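Local coordinates for protein carbonic anhydrase (Trichomonas vaginalis, PDB 6Y04) that probably catalyses the reversible hydration of carbon dioxide to hydrogencarbonate, using one zinc ion per subunit, at residues I32-C37 with E90-G95; A63-W68 with M94-C99; D139-I144 with G165-P170. One frame throughout, in Å; residues are numbered along the deposited sequence.

Interaction 1 of 3, residues I32-C37 with E90-G95; sequences IAIVTC and EIFIMG. With ZN (zinc ion), chain C.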
loop_
_atom_site.group_PDB
_atom_site.type_symbol
_atom_site.label_atom_id
_atom_site.label_comp_id
_atom_site.label_asym_id
_atom_site.label_seq_id
_atom_site.Cartn_x
_atom_site.Cartn_y
_atom_site.Cartn_z
ATOM N N ILE A 32 11.037 7.840 -7.919
ATOM C CA ILE A 32 10.565 8.188 -6.587
ATOM C C ILE A 32 9.561 7.146 -6.095
ATOM O O ILE A 32 8.815 6.553 -6.875
ATOM C CB ILE A 32 9.998 9.623 -6.542
ATOM C CG1 ILE A 32 8.798 9.801 -7.476
ATOM C CG2 ILE A 32 11.093 10.646 -6.817
ATOM C CD1 ILE A 32 8.112 11.145 -7.349
ATOM N N ALA A 33 9.583 6.916 -4.783
ATOM C CA ALA A 33 8.605 6.081 -4.111
ATOM C C ALA A 33 7.785 6.951 -3.160
ATOM O O ALA A 33 8.351 7.751 -2.412
ATOM C CB ALA A 33 9.316 4.973 -3.365
ATOM N N ILE A 34 6.454 6.782 -3.198
ATOM C CA ILE A 34 5.542 7.410 -2.251
ATOM C C ILE A 34 5.012 6.343 -1.295
ATOM O O ILE A 34 4.503 5.318 -1.747
ATOM C CB ILE A 34 4.374 8.119 -2.968
ATOM C CG1 ILE A 34 4.818 8.947 -4.181
ATOM C CG2 ILE A 34 3.537 8.930 -1.988
ATOM C CD1 ILE A 34 5.687 10.156 -3.868
ATOM N N VAL A 35 5.121 6.607 0.018
ATOM C CA VAL A 35 4.454 5.804 1.038
ATOM C C VAL A 35 3.326 6.627 1.655
ATOM O O VAL A 35 3.569 7.690 2.221
ATOM C CB VAL A 35 5.434 5.278 2.113
ATOM C CG1 VAL A 35 4.723 4.447 3.175
ATOM C CG2 VAL A 35 6.585 4.485 1.498
ATOM N N THR A 36 2.091 6.136 1.543
ATOM C CA THR A 36 0.970 6.894 2.075
ATOM C C THR A 36 -0.051 5.947 2.702
ATOM O O THR A 36 0.203 4.748 2.822
ATOM C CB THR A 36 0.437 7.912 1.054
ATOM O OG1 THR A 36 -0.317 8.888 1.774
ATOM C CG2 THR A 36 -0.404 7.294 -0.044
ATOM N N CYS A 37 -1.192 6.514 3.114
ATOM C CA CYS A 37 -2.191 5.785 3.877
ATOM C C CYS A 37 -3.219 5.147 2.941
ATOM O O CYS A 37 -3.392 5.567 1.798
ATOM C CB CYS A 37 -2.902 6.697 4.867
ATOM S SG CYS A 37 -4.029 5.772 5.944
ATOM N N GLU A 90 14.613 8.415 -4.450
ATOM C CA GLU A 90 14.052 9.272 -3.415
ATOM C C GLU A 90 12.801 8.625 -2.830
ATOM O O GLU A 90 11.999 8.041 -3.560
ATOM C CB GLU A 90 13.711 10.653 -3.983
ATOM C CG GLU A 90 14.932 11.483 -4.362
ATOM C CD GLU A 90 14.658 12.928 -4.743
ATOM O OE1 GLU A 90 13.957 13.616 -3.975
ATOM O OE2 GLU A 90 15.133 13.367 -5.815
ATOM N N ILE A 91 12.643 8.743 -1.507
ATOM C CA ILE A 91 11.461 8.217 -0.847
ATOM C C ILE A 91 10.716 9.369 -0.177
ATOM O O ILE A 91 11.303 10.139 0.580
ATOM C CB ILE A 91 11.821 7.105 0.162
ATOM C CG1 ILE A 91 12.526 5.917 -0.499
ATOM C CG2 ILE A 91 10.594 6.662 0.951
ATOM C CD1 ILE A 91 13.170 4.960 0.492
ATOM N N PHE A 92 9.413 9.469 -0.467
ATOM C CA PHE A 92 8.535 10.402 0.217
ATOM C C PHE A 92 7.555 9.627 1.090
ATOM O O PHE A 92 6.788 8.802 0.587
ATOM C CB PHE A 92 7.751 11.229 -0.802
ATOM C CG PHE A 92 8.607 12.104 -1.677
ATOM C CD1 PHE A 92 9.312 11.564 -2.745
ATOM C CD2 PHE A 92 8.716 13.464 -1.428
ATOM C CE1 PHE A 92 10.113 12.365 -3.549
ATOM C CE2 PHE A 92 9.515 14.265 -2.232
ATOM C CZ PHE A 92 10.208 13.717 -3.291
ATOM N N ILE A 93 7.593 9.898 2.400
ATOM C CA ILE A 93 6.601 9.352 3.314
ATOM C C ILE A 93 5.563 10.426 3.633
ATOM O O ILE A 93 5.889 11.481 4.179
ATOM C CB ILE A 93 7.282 8.764 4.567
ATOM C CG1 ILE A 93 8.195 7.599 4.174
ATOM C CG2 ILE A 93 6.251 8.343 5.606
ATOM C CD1 ILE A 93 9.365 7.420 5.096
ATOM N N MET A 94 4.305 10.137 3.277
ATOM C CA MET A 94 3.251 11.140 3.308
ATOM C C MET A 94 2.084 10.670 4.177
ATOM O O MET A 94 1.273 9.842 3.752
ATOM C CB MET A 94 2.764 11.454 1.893
ATOM C CG MET A 94 1.650 12.469 1.870
ATOM S SD MET A 94 1.373 13.157 0.242
ATOM C CE MET A 94 0.694 11.726 -0.597
ATOM N N GLY A 95 2.019 11.231 5.392
ATOM C CA GLY A 95 0.916 11.003 6.308
ATOM C C GLY A 95 -0.207 12.005 6.070
ATOM O O GLY A 95 -0.112 12.854 5.188
HETATM ZN ZN ZN C . -4.838 7.183 7.623
HETATM O O HOH W 1 -6.606 6.359 8.053
#
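Strands 32-36 and 90-95, parallel neighbours in the central sheet, are bonded from A33 to T36. A33 O receives F92 N, V35 N reaches F92 O and M94 N reaches V35 O, each at 2.8 Å with the donor nearly along the C=O axis. The tight packing is on one face: I34, with CG1 anti to the carbonyl carbon and chi2 at -66°, brings CD1 obliquely to 3.8 Å from F92 CB, while I32 CG2 meets the F92 ring at its edge, 3.8 Å from F92 CE1. H164 stacks on this ring, and I7 of the second subunit packs against the F92 side chain. On the other face, A33, V35 and I91 lie against L79. E90 O still accepts from A33 N, but the partly exposed E90 side chain is looser: CB leans on I32 CG2 and the carboxylate runs on to Y182 and H164. At the opposite end T36 OG1, anti to its backbone N (chi1 -161°), donates to M94 O at 2.7 Å in the carbonyl plane. A side-chain hydroxyl thus takes up M94 O, too distant for C37 N, and C37 SG, probably a thiolate, is delivered to zinc at 2.3 Å.

Interaction 2 of 3, residues A63-W68 with M94-C99; sequences AGNGIW and MGHECC. With ZN (zinc ion), chain C.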
loop_
_atom_site.group_PDB
_atom_site.type_symbol
_atom_site.label_atom_id
_atom_site.label_comp_id
_atom_site.label_asym_id
_atom_site.label_seq_id
_atom_site.Cartn_x
_atom_site.Cartn_y
_atom_site.Cartn_z
ATOM N N ALA A 63 -2.474 1.201 6.319
ATOM C CA ALA A 63 -3.151 1.967 7.355
ATOM C C ALA A 63 -2.126 2.717 8.199
ATOM O O ALA A 63 -1.377 2.106 8.952
ATOM C CB ALA A 63 -3.995 1.042 8.200
ATOM N N GLY A 64 -2.082 4.046 8.044
ATOM C CA GLY A 64 -1.242 4.892 8.876
ATOM C C GLY A 64 0.175 5.075 8.334
ATOM O O GLY A 64 0.983 5.764 8.955
ATOM N N ASN A 65 0.470 4.457 7.182
ATOM C CA ASN A 65 1.710 4.666 6.439
ATOM C C ASN A 65 2.935 4.667 7.363
ATOM O O ASN A 65 3.807 5.532 7.246
ATOM C CB ASN A 65 1.664 5.956 5.610
ATOM C CG ASN A 65 1.268 7.171 6.424
ATOM O OD1 ASN A 65 0.081 7.449 6.591
ATOM N ND2 ASN A 65 2.251 7.886 6.948
ATOM N N GLY A 66 2.996 3.684 8.269
ATOM C CA GLY A 66 3.990 3.698 9.329
ATOM C C GLY A 66 5.113 2.693 9.092
ATOM O O GLY A 66 4.877 1.569 8.645
ATOM N N ILE A 67 6.340 3.138 9.375
ATOM C CA ILE A 67 7.475 2.249 9.550
ATOM C C ILE A 67 7.970 2.452 10.976
ATOM O O ILE A 67 8.506 3.506 11.306
ATOM C CB ILE A 67 8.586 2.535 8.515
ATOM C CG1 ILE A 67 8.076 2.458 7.074
ATOM C CG2 ILE A 67 9.794 1.638 8.739
ATOM C CD1 ILE A 67 7.472 3.753 6.571
ATOM N N TRP A 68 7.754 1.444 11.820
ATOM C CA TRP A 68 8.207 1.504 13.198
ATOM C C TRP A 68 9.400 0.571 13.396
ATOM O O TRP A 68 10.080 0.647 14.418
ATOM C CB TRP A 68 7.053 1.215 14.172
ATOM C CG TRP A 68 6.205 0.026 13.820
ATOM C CD1 TRP A 68 5.032 0.038 13.124
ATOM C CD2 TRP A 68 6.448 -1.356 14.158
ATOM N NE1 TRP A 68 4.535 -1.232 13.000
ATOM C CE2 TRP A 68 5.377 -2.110 13.626
ATOM C CE3 TRP A 68 7.458 -2.034 14.860
ATOM C CZ2 TRP A 68 5.292 -3.498 13.774
ATOM C CZ3 TRP A 68 7.385 -3.407 14.998
ATOM C CH2 TRP A 68 6.311 -4.126 14.460
ATOM N N MET A 94 4.305 10.137 3.277
ATOM C CA MET A 94 3.251 11.140 3.308
ATOM C C MET A 94 2.084 10.670 4.177
ATOM O O MET A 94 1.273 9.842 3.752
ATOM C CB MET A 94 2.764 11.454 1.893
ATOM C CG MET A 94 1.650 12.469 1.870
ATOM S SD MET A 94 1.373 13.157 0.242
ATOM C CE MET A 94 0.694 11.726 -0.597
ATOM N N GLY A 95 2.019 11.231 5.392
ATOM C CA GLY A 95 0.916 11.003 6.308
ATOM C C GLY A 95 -0.207 12.005 6.070
ATOM O O GLY A 95 -0.112 12.854 5.188
ATOM N N HIS A 96 -1.277 11.902 6.861
ATOM C CA HIS A 96 -2.407 12.794 6.672
ATOM C C HIS A 96 -3.083 13.092 8.004
ATOM O O HIS A 96 -3.060 12.269 8.916
ATOM C CB HIS A 96 -3.384 12.220 5.640
ATOM C CG HIS A 96 -4.131 11.016 6.117
ATOM N ND1 HIS A 96 -5.462 11.076 6.472
ATOM C CD2 HIS A 96 -3.744 9.733 6.312
ATOM C CE1 HIS A 96 -5.869 9.885 6.853
ATOM N NE2 HIS A 96 -4.835 9.043 6.773
ATOM N N GLU A 97 -3.687 14.285 8.070
ATOM C CA GLU A 97 -4.483 14.742 9.199
ATOM C C GLU A 97 -5.754 13.900 9.258
ATOM O O GLU A 97 -6.232 13.437 8.226
ATOM C CB GLU A 97 -4.811 16.229 9.035
ATOM C CG GLU A 97 -3.688 17.022 8.373
ATOM C CD GLU A 97 -3.767 18.539 8.424
ATOM O OE1 GLU A 97 -4.341 19.068 9.401
ATOM O OE2 GLU A 97 -3.238 19.191 7.488
ATOM N N CYS A 98 -6.283 13.697 10.471
ATOM C CA CYS A 98 -7.511 12.943 10.701
ATOM C C CYS A 98 -7.305 11.477 10.311
ATOM O O CYS A 98 -8.211 10.857 9.756
ATOM C CB CYS A 98 -8.696 13.516 9.919
ATOM S SG CYS A 98 -8.994 15.295 10.141
ATOM N N CYS A 99 -6.115 10.924 10.601
ATOM C CA CYS A 99 -5.801 9.552 10.234
ATOM C C CYS A 99 -6.558 8.638 11.197
ATOM O O CYS A 99 -6.687 8.971 12.376
ATOM C CB CYS A 99 -4.301 9.270 10.321
ATOM S SG CYS A 99 -3.821 7.641 9.679
HETATM ZN ZN ZN C . -4.838 7.183 7.623
HETATM O O HOH W 2 -1.031 9.496 8.412
HETATM O O HOH W 1 -6.606 6.359 8.053
#
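The carboxamide of N65 lies alongside the backbone where strand 90-96 ends, with its CG held between the backbone N and the carbonyl carbon (chi1 52°). N65 ND2 sits 3.5 Å from G95 CA, a close approach to a residue with no side chain in the way. OD1, on the zinc side of the same carboxamide, lies at the edge of the H96 ring, near its plane. A water links it to the backbone of H96, donating to N65 OD1 at 3.0 Å and accepting from H96 N at 2.9 Å. The imidazole points H96 NE2 at zinc, 2.0 Å away. One of its faces carries C99 CB, 3.5 Å above the plane and toward the rim, while the metal-bound water lies in plane at the edge. The zinc bond fixes the ring, with a weak bond from ND1 to E97 O helping to orient it. C99 SG, anti to its backbone N, binds zinc at 2.3 Å. G64 CA lies 3.9 Å from C99 SG. C37 supplies the third protein ligand. Two sulfurs, one imidazole and a water, rather than D39, complete the zinc shell, consistent with the open form of beta-class enzymes, in which the metal would make that water more acidic.

Interaction 3 of 3, residues D139-I144 with G165-P170; sequences DPIDNI and GLLIHP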
loop_
_atom_site.group_PDB
_atom_site.type_symbol
_atom_site.label_atom_id
_atom_site.label_comp_id
_atom_site.label_asym_id
_atom_site.label_seq_id
_atom_site.Cartn_x
_atom_site.Cartn_y
_atom_site.Cartn_z
ATOM N N ASP A 139 0.207 10.330 16.791
ATOM C CA ASP A 139 -0.162 11.546 16.083
ATOM C C ASP A 139 0.391 11.453 14.659
ATOM O O ASP A 139 1.488 10.924 14.464
ATOM C CB ASP A 139 0.260 12.784 16.892
ATOM C CG ASP A 139 0.736 13.977 16.074
ATOM O OD1 ASP A 139 -0.025 14.449 15.207
ATOM O OD2 ASP A 139 1.868 14.436 16.322
ATOM N N PRO A 140 -0.352 11.916 13.621
ATOM C CA PRO A 140 0.125 11.859 12.236
ATOM C C PRO A 140 1.507 12.463 11.981
ATOM O O PRO A 140 2.314 11.855 11.277
ATOM C CB PRO A 140 -0.962 12.608 11.445
ATOM C CG PRO A 140 -2.214 12.431 12.278
ATOM C CD PRO A 140 -1.717 12.465 13.710
ATOM N N ILE A 141 1.771 13.646 12.560
ATOM C CA ILE A 141 3.036 14.342 12.364
ATOM C C ILE A 141 4.172 13.547 13.010
ATOM O O ILE A 141 5.244 13.370 12.422
ATOM C CB ILE A 141 2.965 15.795 12.882
ATOM C CG1 ILE A 141 2.006 16.642 12.043
ATOM C CG2 ILE A 141 4.352 16.426 12.935
ATOM C CD1 ILE A 141 0.996 17.424 12.856
ATOM N N ASP A 142 3.922 13.070 14.232
ATOM C CA ASP A 142 4.938 12.350 14.975
ATOM C C ASP A 142 5.254 11.041 14.258
ATOM O O ASP A 142 6.413 10.644 14.204
ATOM C CB ASP A 142 4.605 12.273 16.469
ATOM C CG ASP A 142 5.341 13.315 17.312
ATOM O OD1 ASP A 142 5.279 14.536 16.983
ATOM O OD2 ASP A 142 5.992 12.897 18.288
ATOM N N ASN A 143 4.218 10.417 13.677
ATOM C CA ASN A 143 4.352 9.180 12.924
ATOM C C ASN A 143 5.193 9.413 11.670
ATOM O O ASN A 143 5.998 8.558 11.303
ATOM C CB ASN A 143 2.999 8.533 12.590
ATOM C CG ASN A 143 3.144 7.282 11.742
ATOM O OD1 ASN A 143 3.607 6.245 12.226
ATOM N ND2 ASN A 143 2.783 7.373 10.468
ATOM N N ILE A 144 4.995 10.564 11.016
ATOM C CA ILE A 144 5.772 10.907 9.837
ATOM C C ILE A 144 7.244 11.023 10.233
ATOM O O ILE A 144 8.102 10.390 9.620
ATOM C CB ILE A 144 5.263 12.193 9.158
ATOM C CG1 ILE A 144 3.899 11.999 8.494
ATOM C CG2 ILE A 144 6.289 12.710 8.154
ATOM C CD1 ILE A 144 3.107 13.290 8.339
ATOM N N GLY A 165 9.483 13.736 4.407
ATOM C CA GLY A 165 8.237 13.581 5.130
ATOM C C GLY A 165 7.248 14.666 4.730
ATOM O O GLY A 165 7.586 15.842 4.757
ATOM N N LEU A 166 6.044 14.235 4.341
ATOM C CA LEU A 166 4.994 15.146 3.920
ATOM C C LEU A 166 3.728 14.864 4.720
ATOM O O LEU A 166 3.514 13.754 5.206
ATOM C CB LEU A 166 4.725 14.962 2.424
ATOM C CG LEU A 166 5.931 15.132 1.500
ATOM C CD1 LEU A 166 5.528 14.915 0.051
ATOM C CD2 LEU A 166 6.577 16.499 1.667
ATOM N N LEU A 167 2.887 15.893 4.803
ATOM C CA LEU A 167 1.564 15.776 5.384
ATOM C C LEU A 167 0.560 16.304 4.364
ATOM O O LEU A 167 0.735 17.394 3.817
ATOM C CB LEU A 167 1.534 16.565 6.698
ATOM C CG LEU A 167 0.161 16.717 7.356
ATOM C CD1 LEU A 167 -0.190 15.489 8.183
ATOM C CD2 LEU A 167 0.119 17.965 8.232
ATOM N N ILE A 168 -0.463 15.486 4.081
ATOM C CA ILE A 168 -1.546 15.900 3.207
ATOM C C ILE A 168 -2.824 15.998 4.037
ATOM O O ILE A 168 -3.042 15.209 4.957
ATOM C CB ILE A 168 -1.696 14.971 1.976
ATOM C CG1 ILE A 168 -2.760 15.481 1.001
ATOM C CG2 ILE A 168 -1.950 13.525 2.381
ATOM C CD1 ILE A 168 -2.781 14.784 -0.340
ATOM N N HIS A 169 -3.649 16.995 3.698
ATOM C CA HIS A 169 -4.977 17.121 4.270
ATOM C C HIS A 169 -5.979 16.347 3.417
ATOM O O HIS A 169 -6.132 16.615 2.226
ATOM C CB HIS A 169 -5.368 18.594 4.446
ATOM C CG HIS A 169 -6.592 18.740 5.288
ATOM N ND1 HIS A 169 -7.833 18.263 4.881
ATOM C CD2 HIS A 169 -6.775 19.266 6.518
ATOM C CE1 HIS A 169 -8.723 18.492 5.822
ATOM N NE2 HIS A 169 -8.100 19.115 6.829
ATOM N N PRO A 170 -6.726 15.386 4.001
ATOM C CA PRO A 170 -7.560 14.484 3.202
ATOM C C PRO A 170 -8.784 15.132 2.546
ATOM O O PRO A 170 -9.389 14.539 1.652
ATOM C CB PRO A 170 -7.935 13.377 4.199
ATOM C CG PRO A 170 -7.864 14.043 5.556
ATOM C CD PRO A 170 -6.802 15.118 5.446
#
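I144 lies over the backbone of G165 and L166 and crosses the L167 side chain at about a right angle. Its CG1 is anti to the carbonyl carbon (chi1 -70°), which sends CD1 down onto the strand, 3.2 Å from L166 O and 4.0 Å from L167 CD1. The other branch, CG2, rests 3.7 Å from G165 CA. G165 lacks a side chain, so CG2 can lie directly on its CA, and the CA atoms of I144 and G165 come to 5.9 Å. L167, with CG anti to its backbone N (chi1 172°), rises from the sheet against the helix face formed by P140, I141 and I144: its CD1 looks at P140 CB across 4.4 Å, and its CD2 only grazes I141. L166 points to the other face, toward F92 and L4 of the second subunit. The segments of helix 140-144 and strand 165-168 run roughly antiparallel, at 157°, as expected for a helix on the crossover between parallel strands 90-96 and 163-168. D139 N-caps the helix. Its OD2 accepts from D142 N at 3.2 Å, from well above the carboxylate plane, while OD1 takes a weaker bond from I141 N. N143, in the first turn, sends ND2 to G64 O in a weak hydrogen bond. Helix and strand thus meet through aliphatic side chains packed on each other and on the strand backbone, without hydrogen bonds across the contact, while the negative carboxylate of D139 would complement the helix dipole at the cap.

Overall arrangement
Interactions 1 and 2 share strand 90-96, which leads to the zinc beyond its C-terminal end, and interaction 3 lies on the neighbouring strand 163-168. Interactions 1 and 2 have M94 and G95 in common, with centres about 10 Å apart, and together supply the complete set of protein ligands; C37 CB comes within 3.5 Å of H96 CD2, and C37 SG lies 3.3 Å from G64 N. Segment 165-170 continues the sheet through probable hydrogen bonds I93 O to L166 N (2.8 Å) and G95 O to I168 N (2.9 Å). The centres of interactions 2 and 3 are about 6 Å apart, and the side chain of P140 approaches the zinc to about 7 Å. Interactions 1 and 3 both touch the second subunit.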